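PDB 1T82: thioesterase domain protein YiiD from Shewanella oneidensis, which is a putative thioesterase that probably hydrolyses acyl thioesters and forms a dimer with a hotdog-like fold. Local coordinates for the interface of chains A and B. Numbering follows the deposited sequence. Chains: chain A/B, hypothetical acetyltransferase.

The interface of chains A and B. Residues chain A 28, 32, 61, 63, 66-67; chain B 28, 32, 61, 63, 66-67.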
# COMPACT_ATOMS: atom_id res chain seq x y z
N VAL A 28 11.78 1.58 2.15
CA VAL A 28 10.57 2.39 2.06
C VAL A 28 10.07 2.83 3.43
O VAL A 28 9.59 3.96 3.58
CB VAL A 28 9.44 1.62 1.32
CG1 VAL A 28 8.08 2.29 1.59
CG2 VAL A 28 9.71 1.61 -0.17
N MSE A 32 9.48 6.75 4.49
CA MSE A 32 8.19 7.19 5.01
C MSE A 32 8.28 7.59 6.48
O MSE A 32 7.32 8.12 7.06
CB MSE A 32 7.13 6.09 4.86
CG MSE A 32 6.80 5.71 3.42
SE MSE A 32 5.44 4.33 3.41
CE MSE A 32 4.93 4.39 1.54
N PHE A 61 -0.88 10.17 1.42
CA PHE A 61 -0.95 9.32 0.25
C PHE A 61 -1.51 7.94 0.59
O PHE A 61 -1.13 7.34 1.59
CB PHE A 61 0.45 9.21 -0.35
CG PHE A 61 0.56 8.22 -1.46
CD1 PHE A 61 -0.36 8.20 -2.50
CD2 PHE A 61 1.60 7.29 -1.46
CE1 PHE A 61 -0.25 7.27 -3.52
CE2 PHE A 61 1.71 6.35 -2.48
CZ PHE A 61 0.79 6.34 -3.51
N GLY A 63 -0.93 5.07 -0.54
CA GLY A 63 0.08 4.04 -0.41
C GLY A 63 0.78 4.09 0.93
O GLY A 63 1.14 3.06 1.50
N TYR A 66 -1.67 2.72 3.58
CA TYR A 66 -1.65 1.26 3.55
C TYR A 66 -0.38 0.70 4.17
O TYR A 66 -0.43 -0.23 4.98
CB TYR A 66 -1.73 0.73 2.12
CG TYR A 66 -1.68 -0.78 2.03
CD1 TYR A 66 -2.83 -1.54 2.14
CD2 TYR A 66 -0.46 -1.45 1.85
CE1 TYR A 66 -2.79 -2.94 2.06
CE2 TYR A 66 -0.41 -2.85 1.78
CZ TYR A 66 -1.59 -3.58 1.89
OH TYR A 66 -1.56 -4.96 1.80
N THR A 67 0.76 1.26 3.78
CA THR A 67 2.03 0.77 4.27
C THR A 67 2.20 0.91 5.77
O THR A 67 2.70 -0.01 6.42
CB THR A 67 3.20 1.46 3.54
OG1 THR A 67 3.17 1.09 2.15
CG2 THR A 67 4.54 1.01 4.13
N VAL B 28 6.73 9.59 -2.27
CA VAL B 28 6.92 8.14 -2.15
C VAL B 28 7.06 7.49 -3.52
O VAL B 28 7.85 6.55 -3.70
CB VAL B 28 5.73 7.48 -1.40
CG1 VAL B 28 5.71 5.97 -1.68
CG2 VAL B 28 5.87 7.71 0.10
N MSE B 32 10.23 5.27 -4.75
CA MSE B 32 10.02 3.91 -5.24
C MSE B 32 10.37 3.75 -6.72
O MSE B 32 10.39 2.64 -7.25
CB MSE B 32 8.56 3.49 -5.02
CG MSE B 32 8.17 3.29 -3.57
SE MSE B 32 6.37 2.62 -3.42
CE MSE B 32 6.28 2.35 -1.51
N PHE B 61 8.74 -5.63 -1.13
CA PHE B 61 8.00 -5.33 0.09
C PHE B 61 6.50 -5.23 -0.18
O PHE B 61 6.07 -4.61 -1.16
CB PHE B 61 8.53 -4.00 0.67
CG PHE B 61 7.74 -3.47 1.83
CD1 PHE B 61 7.45 -4.27 2.92
CD2 PHE B 61 7.32 -2.15 1.83
CE1 PHE B 61 6.75 -3.77 4.02
CE2 PHE B 61 6.61 -1.62 2.92
CZ PHE B 61 6.33 -2.44 4.01
N GLY B 63 4.23 -3.46 1.05
CA GLY B 63 3.74 -2.10 0.93
C GLY B 63 4.04 -1.51 -0.44
O GLY B 63 3.24 -0.75 -0.98
N TYR B 66 1.65 -3.09 -3.03
CA TYR B 66 0.35 -2.43 -2.96
C TYR B 66 0.39 -1.04 -3.57
O TYR B 66 -0.48 -0.66 -4.36
CB TYR B 66 -0.12 -2.30 -1.51
CG TYR B 66 -1.42 -1.53 -1.37
CD1 TYR B 66 -2.65 -2.19 -1.42
CD2 TYR B 66 -1.42 -0.14 -1.20
CE1 TYR B 66 -3.85 -1.48 -1.29
CE2 TYR B 66 -2.61 0.57 -1.08
CZ TYR B 66 -3.82 -0.11 -1.13
OH TYR B 66 -4.99 0.59 -0.98
N THR B 67 1.40 -0.26 -3.19
CA THR B 67 1.50 1.09 -3.70
C THR B 67 1.61 1.18 -5.21
O THR B 67 0.93 1.99 -5.83
CB THR B 67 2.69 1.83 -3.06
OG1 THR B 67 2.48 1.93 -1.64
CG2 THR B 67 2.81 3.24 -3.65
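A:Tyr66 and B:Tyr66 lie face to face on the two-fold axis of this hotdog-like dimer, a worked example of how a homodimer can pair a residue with its own copy. Both belong to helix 62-84, the long helix of each subunit, and their rings stack with centroids 3.6 Å apart and planes 7° from parallel. CG of A:Tyr66 is anti to the backbone N (chi1 178°), and chi2 of 87° turns the ring to lay its face on its mate. Followed outward, CB of A:Tyr66 sits 3.3 Å from CE2 of B:Tyr66; CG and CD2 lie over CD2 and CG of the partner; CD1 and CE1 meet the opposite CD1 and CE1. CE2 of A:Tyr66 lies 3.4 Å from CB of B:Tyr66, the twin of the first contact, and CZ, the carbon that carries the hydroxyl, still lies 3.7 Å from CD1 of B:Tyr66. An alanine here would remove the phenol ring from both copies, and would probably open a gap on the axis where the stack now joins the two helices.

Beside the stack, the N-terminal turns of the two helices meet through small groups. OG1 of B:Thr67 comes 3.4 Å from CA of A:Gly63, where the lack of a side chain permits a close approach. That hydroxyl is held within its own helix by a hydrogen bond to B:Gly63 O (2.9 Å), the donor tilted from the carbonyl plane. With OG1 thus engaged, CG2 points to the other subunit and meets CE2 of A:Phe61 at 3.5 Å; in the twin contact A:Thr67 CG2 touches B:Phe61 at its edge, in the ring plane.

An apolar flank completes the patch. The extended side chain of selenomethionine A:Met32 crosses B:Val28 at about a right angle, its methyl CE against both valine branches. The two selenomethionine tips also meet each other, CE of A:Met32 lying 3.9 Å from CE of B:Met32.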